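Local coordinates for protein putative N-acetylmuramoyl-L-alanine amidase,autolysin cwp6 (Peptoclostridium difficile, PDB 5J72) that probably hydrolyses the amide bond between N-acetylmuramoyl and L-alanine in peptidoglycan as a zinc-dependent autolysin, and carries CWB2 modules that attach it to the cell wall, at residues Ala130-Leu135 / Val415-Asp420; Leu367-Asp372 / Ala389-Thr394; Asn532-Ser537 / Cys604-Asn609. All blocks are in the same frame, centred on the assembly; numbering follows the deposited sequence.

Contact 1: Ala130-Leu135 / Val415-Asp420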
loop_
_atom_site.group_PDB
_atom_site.type_symbol
_atom_site.label_atom_id
_atom_site.label_comp_id
_atom_site.label_asym_id
_atom_site.label_seq_id
_atom_site.Cartn_x
_atom_site.Cartn_y
_atom_site.Cartn_z
ATOM N N ALA A 130 16.492 3.763 1.840
ATOM C CA ALA A 130 16.460 2.989 0.589
ATOM C C ALA A 130 16.439 3.960 -0.534
ATOM O O ALA A 130 15.854 5.041 -0.418
ATOM C CB ALA A 130 15.201 2.110 0.569
ATOM N N PRO A 131 17.094 3.673 -1.681
ATOM C CA PRO A 131 17.053 4.657 -2.773
ATOM C C PRO A 131 15.605 4.889 -3.310
ATOM O O PRO A 131 14.818 3.938 -3.378
ATOM C CB PRO A 131 17.962 4.010 -3.860
ATOM C CG PRO A 131 17.910 2.488 -3.533
ATOM C CD PRO A 131 17.926 2.504 -2.007
ATOM N N VAL A 132 15.294 6.117 -3.695
ATOM C CA VAL A 132 13.966 6.456 -4.183
ATOM C C VAL A 132 14.022 6.740 -5.658
ATOM O O VAL A 132 14.853 7.547 -6.114
ATOM C CB VAL A 132 13.505 7.705 -3.391
ATOM C CG1 VAL A 132 12.234 8.330 -3.955
ATOM C CG2 VAL A 132 13.300 7.336 -1.922
ATOM N N LYS A 133 13.129 6.098 -6.430
ATOM C CA LYS A 133 13.036 6.401 -7.864
ATOM C C LYS A 133 11.712 7.150 -8.046
ATOM O O LYS A 133 10.655 6.584 -7.777
ATOM C CB LYS A 133 13.089 5.074 -8.650
ATOM C CG LYS A 133 12.754 5.310 -10.134
ATOM C CD LYS A 133 13.976 5.808 -10.880
ATOM C CE LYS A 133 13.641 6.077 -12.351
ATOM N NZ LYS A 133 14.752 6.803 -12.996
ATOM N N LYS A 134 11.723 8.393 -8.479
ATOM C CA LYS A 134 10.476 9.133 -8.618
ATOM C C LYS A 134 9.906 9.020 -10.058
ATOM O O LYS A 134 10.624 9.268 -11.011
ATOM C CB LYS A 134 10.714 10.606 -8.271
ATOM C CG LYS A 134 9.433 11.400 -8.306
ATOM C CD LYS A 134 9.628 12.778 -7.744
ATOM C CE LYS A 134 8.288 13.459 -7.644
ATOM N NZ LYS A 134 8.456 14.923 -7.543
ATOM N N LEU A 135 8.640 8.627 -10.198
ATOM C CA LEU A 135 7.977 8.458 -11.518
ATOM C C LEU A 135 6.835 9.409 -11.502
ATOM O O LEU A 135 5.763 9.110 -10.947
ATOM C CB LEU A 135 7.469 6.973 -11.680
ATOM C CG LEU A 135 8.596 5.947 -11.536
ATOM C CD1 LEU A 135 8.008 4.435 -11.631
ATOM C CD2 LEU A 135 9.702 6.170 -12.682
ATOM N N VAL A 415 12.409 2.165 -3.464
ATOM C CA VAL A 415 11.144 2.789 -3.177
ATOM C C VAL A 415 10.825 3.612 -4.380
ATOM O O VAL A 415 11.642 4.429 -4.828
ATOM C CB VAL A 415 11.237 3.692 -1.910
ATOM C CG1 VAL A 415 9.947 4.520 -1.750
ATOM C CG2 VAL A 415 11.505 2.858 -0.682
ATOM N N TYR A 416 9.639 3.409 -4.978
ATOM C CA TYR A 416 9.272 4.228 -6.089
ATOM C C TYR A 416 8.282 5.247 -5.655
ATOM O O TYR A 416 7.261 4.868 -5.068
ATOM C CB TYR A 416 8.590 3.402 -7.197
ATOM C CG TYR A 416 9.532 2.425 -7.860
ATOM C CD1 TYR A 416 10.066 2.687 -9.105
ATOM C CD2 TYR A 416 9.852 1.218 -7.252
ATOM C CE1 TYR A 416 10.915 1.748 -9.747
ATOM C CE2 TYR A 416 10.684 0.289 -7.879
ATOM C CZ TYR A 416 11.206 0.565 -9.122
ATOM O OH TYR A 416 12.023 -0.414 -9.688
ATOM N N GLN A 417 8.521 6.497 -5.924
ATOM C CA GLN A 417 7.564 7.542 -5.565
ATOM C C GLN A 417 6.719 7.854 -6.790
ATOM O O GLN A 417 7.200 8.330 -7.821
ATOM C CB GLN A 417 8.317 8.806 -5.114
ATOM C CG GLN A 417 7.422 10.008 -4.959
ATOM C CD GLN A 417 8.274 11.193 -4.431
ATOM O OE1 GLN A 417 9.472 11.047 -4.223
ATOM N NE2 GLN A 417 7.646 12.359 -4.189
ATOM N N ILE A 418 5.428 7.584 -6.691
ATOM C CA ILE A 418 4.504 7.801 -7.801
ATOM C C ILE A 418 3.836 9.144 -7.756
ATOM O O ILE A 418 3.202 9.493 -6.758
ATOM C CB ILE A 418 3.392 6.703 -7.756
ATOM C CG1 ILE A 418 4.019 5.290 -7.643
ATOM C CG2 ILE A 418 2.486 6.835 -9.000
ATOM C CD1 ILE A 418 4.974 4.946 -8.837
ATOM N N GLY A 419 3.949 9.905 -8.813
ATOM C CA GLY A 419 3.279 11.173 -8.832
ATOM C C GLY A 419 4.049 12.232 -8.063
ATOM O O GLY A 419 4.985 11.994 -7.333
ATOM N N ASP A 420 3.607 13.452 -8.290
ATOM C CA ASP A 420 4.175 14.628 -7.667
ATOM C C ASP A 420 3.202 15.178 -6.577
ATOM O O ASP A 420 1.984 15.117 -6.755
ATOM C CB ASP A 420 4.341 15.705 -8.741
ATOM C CG ASP A 420 5.103 16.875 -8.178
ATOM O OD1 ASP A 420 4.543 17.978 -8.153
ATOM O OD2 ASP A 420 6.267 16.671 -7.744
#

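Contact 2: Leu367-Asp372 / Ala389-Thr394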
loop_
_atom_site.group_PDB
_atom_site.type_symbol
_atom_site.label_atom_id
_atom_site.label_comp_id
_atom_site.label_asym_id
_atom_site.label_seq_id
_atom_site.Cartn_x
_atom_site.Cartn_y
_atom_site.Cartn_z
ATOM N N LEU A 367 6.024 0.667 -3.850
ATOM C CA LEU A 367 5.634 1.807 -4.677
ATOM C C LEU A 367 4.744 2.690 -3.828
ATOM O O LEU A 367 3.746 2.198 -3.302
ATOM C CB LEU A 367 4.853 1.337 -5.969
ATOM C CG LEU A 367 5.751 0.688 -7.092
ATOM C CD1 LEU A 367 6.032 -0.786 -6.681
ATOM C CD2 LEU A 367 5.066 0.709 -8.471
ATOM N N VAL A 368 5.022 4.008 -3.771
ATOM C CA VAL A 368 4.255 4.862 -2.849
ATOM C C VAL A 368 3.454 5.895 -3.581
ATOM O O VAL A 368 4.023 6.719 -4.278
ATOM C CB VAL A 368 5.256 5.590 -1.888
ATOM C CG1 VAL A 368 4.461 6.540 -0.939
ATOM C CG2 VAL A 368 6.034 4.555 -1.089
ATOM N N ALA A 369 2.107 5.846 -3.438
ATOM C CA ALA A 369 1.221 6.764 -4.102
ATOM C C ALA A 369 0.398 7.564 -3.053
ATOM O O ALA A 369 0.206 7.125 -1.916
ATOM C CB ALA A 369 0.218 5.977 -4.970
ATOM N N LYS A 370 -0.060 8.738 -3.465
ATOM C CA LYS A 370 -0.890 9.583 -2.633
ATOM C C LYS A 370 -2.210 8.906 -2.443
ATOM O O LYS A 370 -2.751 8.400 -3.422
ATOM C CB LYS A 370 -1.096 10.914 -3.362
ATOM C CG LYS A 370 0.196 11.744 -3.417
ATOM C CD LYS A 370 0.013 13.080 -4.226
ATOM C CE LYS A 370 -0.210 12.831 -5.699
ATOM N NZ LYS A 370 -0.694 14.045 -6.416
ATOM N N SER A 371 -2.819 8.934 -1.249
ATOM C CA SER A 371 -4.094 8.224 -1.078
ATOM C C SER A 371 -5.290 9.088 -1.385
ATOM O O SER A 371 -6.412 8.596 -1.263
ATOM C CB SER A 371 -4.231 7.746 0.360
ATOM O OG SER A 371 -4.052 8.860 1.222
ATOM N N ASP A 372 -5.095 10.356 -1.758
ATOM C CA ASP A 372 -6.268 11.198 -2.055
ATOM C C ASP A 372 -6.797 11.039 -3.457
ATOM O O ASP A 372 -7.867 11.550 -3.744
ATOM C CB ASP A 372 -5.987 12.704 -1.829
ATOM C CG ASP A 372 -4.761 13.241 -2.537
ATOM O OD1 ASP A 372 -4.836 14.351 -3.098
ATOM O OD2 ASP A 372 -3.727 12.582 -2.509
ATOM N N ALA A 389 5.702 -6.301 -6.283
ATOM C CA ALA A 389 5.857 -5.389 -5.142
ATOM C C ALA A 389 4.522 -4.703 -4.812
ATOM O O ALA A 389 3.662 -4.547 -5.667
ATOM C CB ALA A 389 6.898 -4.306 -5.466
ATOM N N PRO A 390 4.320 -4.308 -3.561
ATOM C CA PRO A 390 3.072 -3.646 -3.159
ATOM C C PRO A 390 3.029 -2.174 -3.424
ATOM O O PRO A 390 4.056 -1.496 -3.560
ATOM C CB PRO A 390 3.018 -3.884 -1.629
ATOM C CG PRO A 390 4.572 -3.999 -1.234
ATOM C CD PRO A 390 5.262 -4.600 -2.441
ATOM N N ILE A 391 1.793 -1.654 -3.481
ATOM C CA ILE A 391 1.619 -0.212 -3.526
ATOM C C ILE A 391 1.181 0.214 -2.095
ATOM O O ILE A 391 0.242 -0.361 -1.532
ATOM C CB ILE A 391 0.506 0.160 -4.528
ATOM C CG1 ILE A 391 1.025 -0.134 -5.976
ATOM C CG2 ILE A 391 0.121 1.670 -4.395
ATOM C CD1 ILE A 391 -0.126 0.055 -7.034
ATOM N N LEU A 392 1.870 1.195 -1.540
ATOM C CA LEU A 392 1.516 1.790 -0.251
ATOM C C LEU A 392 0.865 3.102 -0.540
ATOM O O LEU A 392 1.388 3.854 -1.366
ATOM C CB LEU A 392 2.809 2.023 0.533
ATOM C CG LEU A 392 2.530 2.525 1.972
ATOM C CD1 LEU A 392 3.538 1.904 2.885
ATOM C CD2 LEU A 392 2.619 4.072 1.943
ATOM N N ILE A 393 -0.296 3.417 0.104
ATOM C CA ILE A 393 -0.877 4.721 -0.130
ATOM C C ILE A 393 -0.853 5.522 1.201
ATOM O O ILE A 393 -1.026 4.931 2.257
ATOM C CB ILE A 393 -2.339 4.665 -0.659
ATOM C CG1 ILE A 393 -3.255 3.833 0.270
ATOM C CG2 ILE A 393 -2.307 4.013 -2.106
ATOM C CD1 ILE A 393 -4.783 3.924 -0.159
ATOM N N THR A 394 -0.662 6.828 1.113
ATOM C CA THR A 394 -0.612 7.628 2.335
ATOM C C THR A 394 -0.869 9.024 1.888
ATOM O O THR A 394 -0.689 9.373 0.720
ATOM C CB THR A 394 0.750 7.450 3.030
ATOM O OG1 THR A 394 0.651 7.935 4.381
ATOM C CG2 THR A 394 1.899 8.182 2.286
#

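Contact 3: Asn532-Ser537 / Cys604-Asn609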
loop_
_atom_site.group_PDB
_atom_site.type_symbol
_atom_site.label_atom_id
_atom_site.label_comp_id
_atom_site.label_asym_id
_atom_site.label_seq_id
_atom_site.Cartn_x
_atom_site.Cartn_y
_atom_site.Cartn_z
ATOM N N ASN A 532 -12.021 1.447 31.014
ATOM C CA ASN A 532 -12.365 1.156 32.421
ATOM C C ASN A 532 -13.063 -0.168 32.570
ATOM O O ASN A 532 -13.412 -0.813 31.579
ATOM C CB ASN A 532 -13.316 2.207 32.990
ATOM C CG ASN A 532 -12.696 2.967 34.097
ATOM O OD1 ASN A 532 -12.010 2.369 34.925
ATOM N ND2 ASN A 532 -12.834 4.293 34.171
ATOM N N ALA A 533 -13.275 -0.561 33.840
ATOM C CA ALA A 533 -13.968 -1.821 34.202
ATOM C C ALA A 533 -14.349 -1.738 35.689
ATOM O O ALA A 533 -13.782 -0.946 36.416
ATOM C CB ALA A 533 -13.043 -3.044 33.988
ATOM N N SER A 534 -15.291 -2.536 36.104
ATOM C CA SER A 534 -15.718 -2.668 37.488
ATOM C C SER A 534 -16.467 -4.018 37.424
ATOM O O SER A 534 -15.921 -5.047 37.782
ATOM C CB SER A 534 -16.589 -1.483 37.919
ATOM O OG SER A 534 -17.775 -1.305 37.158
ATOM N N ASN A 535 -17.693 -3.990 36.925
ATOM C CA ASN A 535 -18.561 -5.146 36.660
ATOM C C ASN A 535 -19.461 -4.578 35.557
ATOM O O ASN A 535 -19.032 -3.625 34.941
ATOM C CB ASN A 535 -19.336 -5.646 37.904
ATOM C CG ASN A 535 -19.378 -4.676 39.049
ATOM O OD1 ASN A 535 -20.209 -3.755 39.054
ATOM N ND2 ASN A 535 -18.517 -4.801 40.046
ATOM N N GLY A 536 -20.647 -5.072 35.256
ATOM C CA GLY A 536 -21.379 -4.419 34.171
ATOM C C GLY A 536 -21.859 -3.040 34.586
ATOM O O GLY A 536 -22.214 -2.212 33.754
ATOM N N SER A 537 -21.844 -2.810 35.924
ATOM C CA SER A 537 -22.281 -1.598 36.621
ATOM C C SER A 537 -21.677 -0.255 36.107
ATOM O O SER A 537 -22.394 0.519 35.451
ATOM C CB SER A 537 -21.946 -1.744 38.102
ATOM O OG SER A 537 -22.651 -0.780 38.865
ATOM N N CYS A 604 -11.583 5.893 28.152
ATOM C CA CYS A 604 -12.588 6.138 27.109
ATOM C C CYS A 604 -14.002 5.735 27.421
ATOM O O CYS A 604 -14.945 6.445 27.085
ATOM C CB CYS A 604 -12.158 5.442 25.815
ATOM S SG CYS A 604 -10.493 5.917 25.286
ATOM N N ALA A 605 -14.142 4.536 28.003
ATOM C CA ALA A 605 -15.439 3.943 28.274
ATOM C C ALA A 605 -15.187 2.691 29.130
ATOM O O ALA A 605 -14.022 2.299 29.313
ATOM C CB ALA A 605 -16.073 3.525 26.957
ATOM N N PHE A 606 -16.266 2.088 29.677
ATOM C CA PHE A 606 -16.150 0.865 30.477
ATOM C C PHE A 606 -16.256 -0.228 29.497
ATOM O O PHE A 606 -17.295 -0.377 28.862
ATOM C CB PHE A 606 -17.272 0.756 31.549
ATOM C CG PHE A 606 -16.901 1.516 32.801
ATOM C CD1 PHE A 606 -16.811 2.900 32.791
ATOM C CD2 PHE A 606 -16.558 0.843 33.962
ATOM C CE1 PHE A 606 -16.386 3.593 33.913
ATOM C CE2 PHE A 606 -16.131 1.545 35.084
ATOM C CZ PHE A 606 -16.047 2.916 35.048
ATOM N N ILE A 607 -15.169 -1.020 29.352
ATOM C CA ILE A 607 -15.130 -2.113 28.365
ATOM C C ILE A 607 -16.059 -3.300 28.756
ATOM O O ILE A 607 -16.325 -4.158 27.907
ATOM C CB ILE A 607 -13.641 -2.592 28.185
ATOM C CG1 ILE A 607 -13.476 -3.217 26.783
ATOM C CG2 ILE A 607 -13.225 -3.621 29.295
ATOM C CD1 ILE A 607 -11.999 -3.365 26.430
ATOM N N ASP A 608 -16.563 -3.309 30.012
ATOM C CA ASP A 608 -17.487 -4.341 30.535
ATOM C C ASP A 608 -18.888 -3.730 30.689
ATOM O O ASP A 608 -19.730 -4.315 31.364
ATOM C CB ASP A 608 -17.009 -4.890 31.915
ATOM C CG ASP A 608 -16.778 -3.784 32.956
ATOM O OD1 ASP A 608 -16.547 -4.116 34.144
ATOM O OD2 ASP A 608 -16.827 -2.573 32.577
ATOM N N ASN A 609 -19.158 -2.551 30.092
ATOM C CA ASN A 609 -20.530 -2.000 30.170
ATOM C C ASN A 609 -21.173 -2.083 28.768
ATOM O O ASN A 609 -20.672 -1.478 27.823
ATOM C CB ASN A 609 -20.555 -0.560 30.675
ATOM C CG ASN A 609 -21.972 -0.027 30.678
ATOM O OD1 ASN A 609 -22.425 0.555 29.672
ATOM N ND2 ASN A 609 -22.745 -0.222 31.754
#

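Contact 1: Ala130-Leu135 / Val415-Asp420
A130 enters with its methyl turned to the opposite strand, where CB rests 4.0 Å from CG2 of V415. P131, which has no N-H to give, offers its carbonyl O to V415 N. V132 lies beside V415 on one face, both with CG1 anti to the backbone N; exposed there, its branched side chain suits a strand and rests on I427 and A431 of helix 424-433. The N-H of K133 meets V415 O, and its O takes the N-H of Q417 from above the carbonyl plane. Its CB and CG lie obliquely against CD1 and CE1 of the Y416 ring before the chain bends at chi2. Strands 132-135 and 415-418 run parallel, 25° apart, joining strand 128-135 to strand 411-418 of the third CWB2 range, which on its far side pairs with 362-370. K134, fully extended with CG anti to N (chi1 -176°), lies alongside the equally stretched Q417, its methylenes against the amide. Its NZ reaches past G419 to a salt bridge of 2.8 Å with OD2 of D420, which receives it on its anti lone pair. L135 N-H goes to Q417 O, and its CD1 lies 3.7 Å from CD1 of Y416 and 4.2 Å from CD1 of I418, on the face covered by helices 140-151 and 375-387. Its carbonyl O receives the N-H of G419, where a CB would press on the carbonyl O of I418, so glycine fits.

Contact 2: Leu367-Asp372 / Ala389-Thr394
Two strands of a beta-alpha-beta unit in the third CWB2 range, 362-370 and 391-394, lie side by side here, with helix 375-387 as the connection between them. Segment 367-372 meets 389-394 in parallel, the strand directions 31° apart. L367 N gives a hydrogen bond of 2.9 Å to P390 O, nearly along the C=O axis, and L367 O accepts the N-H of L392. A369 repeats the pattern: its N-H goes to L392 O, and its O receives T394 N in a longer bond of 3.2 Å. P390, lacking an N-H, can still serve the pairing through its carbonyl.

On the face carrying L367, A369, I391 and I393, the last three touch helix 375-387, the usual burial under the crossover helix, and I391 and I393 also meet helix 270-283. In L367, chi1 of -75° sets CG beside the backbone N, and the turn at chi2 then brings CD1 to 3.8 Å from A389 CB, while its CB lies 4.1 Å from CG1 of I391. The small methyl of A369 touches CG2 of both I391 and I393, each at 4.3 Å. On the other face V368 CG1 packs 4.2 Å from CD2 of L392.

Past the strand end the chain turns, and S371 N reaches T394 O from well above the carbonyl plane, 60° out of it. S371 CB sits 3.8 Å from I393 CB, while OG, in the crowded position between N and carbonyl carbon, is bonded to H347 NE2. T394 OG1 is satisfied by Y398 O and S400 N, just beyond the segment, which suits a hydroxyl at this buried strand end.

Contact 3: Asn532-Ser537 / Cys604-Asn609
N532 pairs with F606 in a single parallel bridge: N532 N donates to A605 O, its own O accepts the N-H of I607, and the second segment then folds into a type I turn from F606 to N609, closed by N609 N to F606 O.

The side chain of N532 lies flat over one face of the F606 ring. Its CB stands 3.3 Å from the ring centroid, only 4° off the normal, making a CH-pi contact, and the amide, tilted 19° from the ring plane, stacks on toward CZ. A short planar polar group suits this place, since it covers an aromatic face while ND2 can reach E542 in a weak hydrogen bond.

D608 turns its carboxylate back to the loop. With CG in the crowded position between N and the carbonyl carbon (chi1 54°), S534 N lies 2.8 Å from D608 OD1, in an almost straight bond to its syn lone pair, while OD2 lies in plane at the edge of the F606 ring. N609 ND2 also gives a hydrogen bond of 2.9 Å to G536 O, though G536 is poorly ordered. The other end of the same amide, OD1, accepts D612 N and so makes N609 the N-cap of helix 610-614, a role to which asparagine is well suited.

Close by is the zinc site of H460, E477 and H530: the I607 side chain comes within about 4 Å of that of E477. Strands 525-532 and 599-606 are neighbours in the amidase sheet; past the contact the first enters the loop toward strand 541-544 and the second turns into helix 610-614.

From the N terminus, the chain runs through strand 128-135, and some 280 residues later strand 411-418 comes alongside it and closes contact 1. Contact 2 falls wholly within that span: it closes a short loop around helix 375-387. Strands 411-418 and 362-370 are neighbours, so the two contacts touch, with V368 N meeting Y416 O and K370 NZ meeting D420 O; together they set strands 128-135, 411-418, 362-370 and 391-394 side by side. Contact 3 follows in series, in the amidase region, its centre about 39 Å from that of contact 2, and ties two strand ends beside the zinc site.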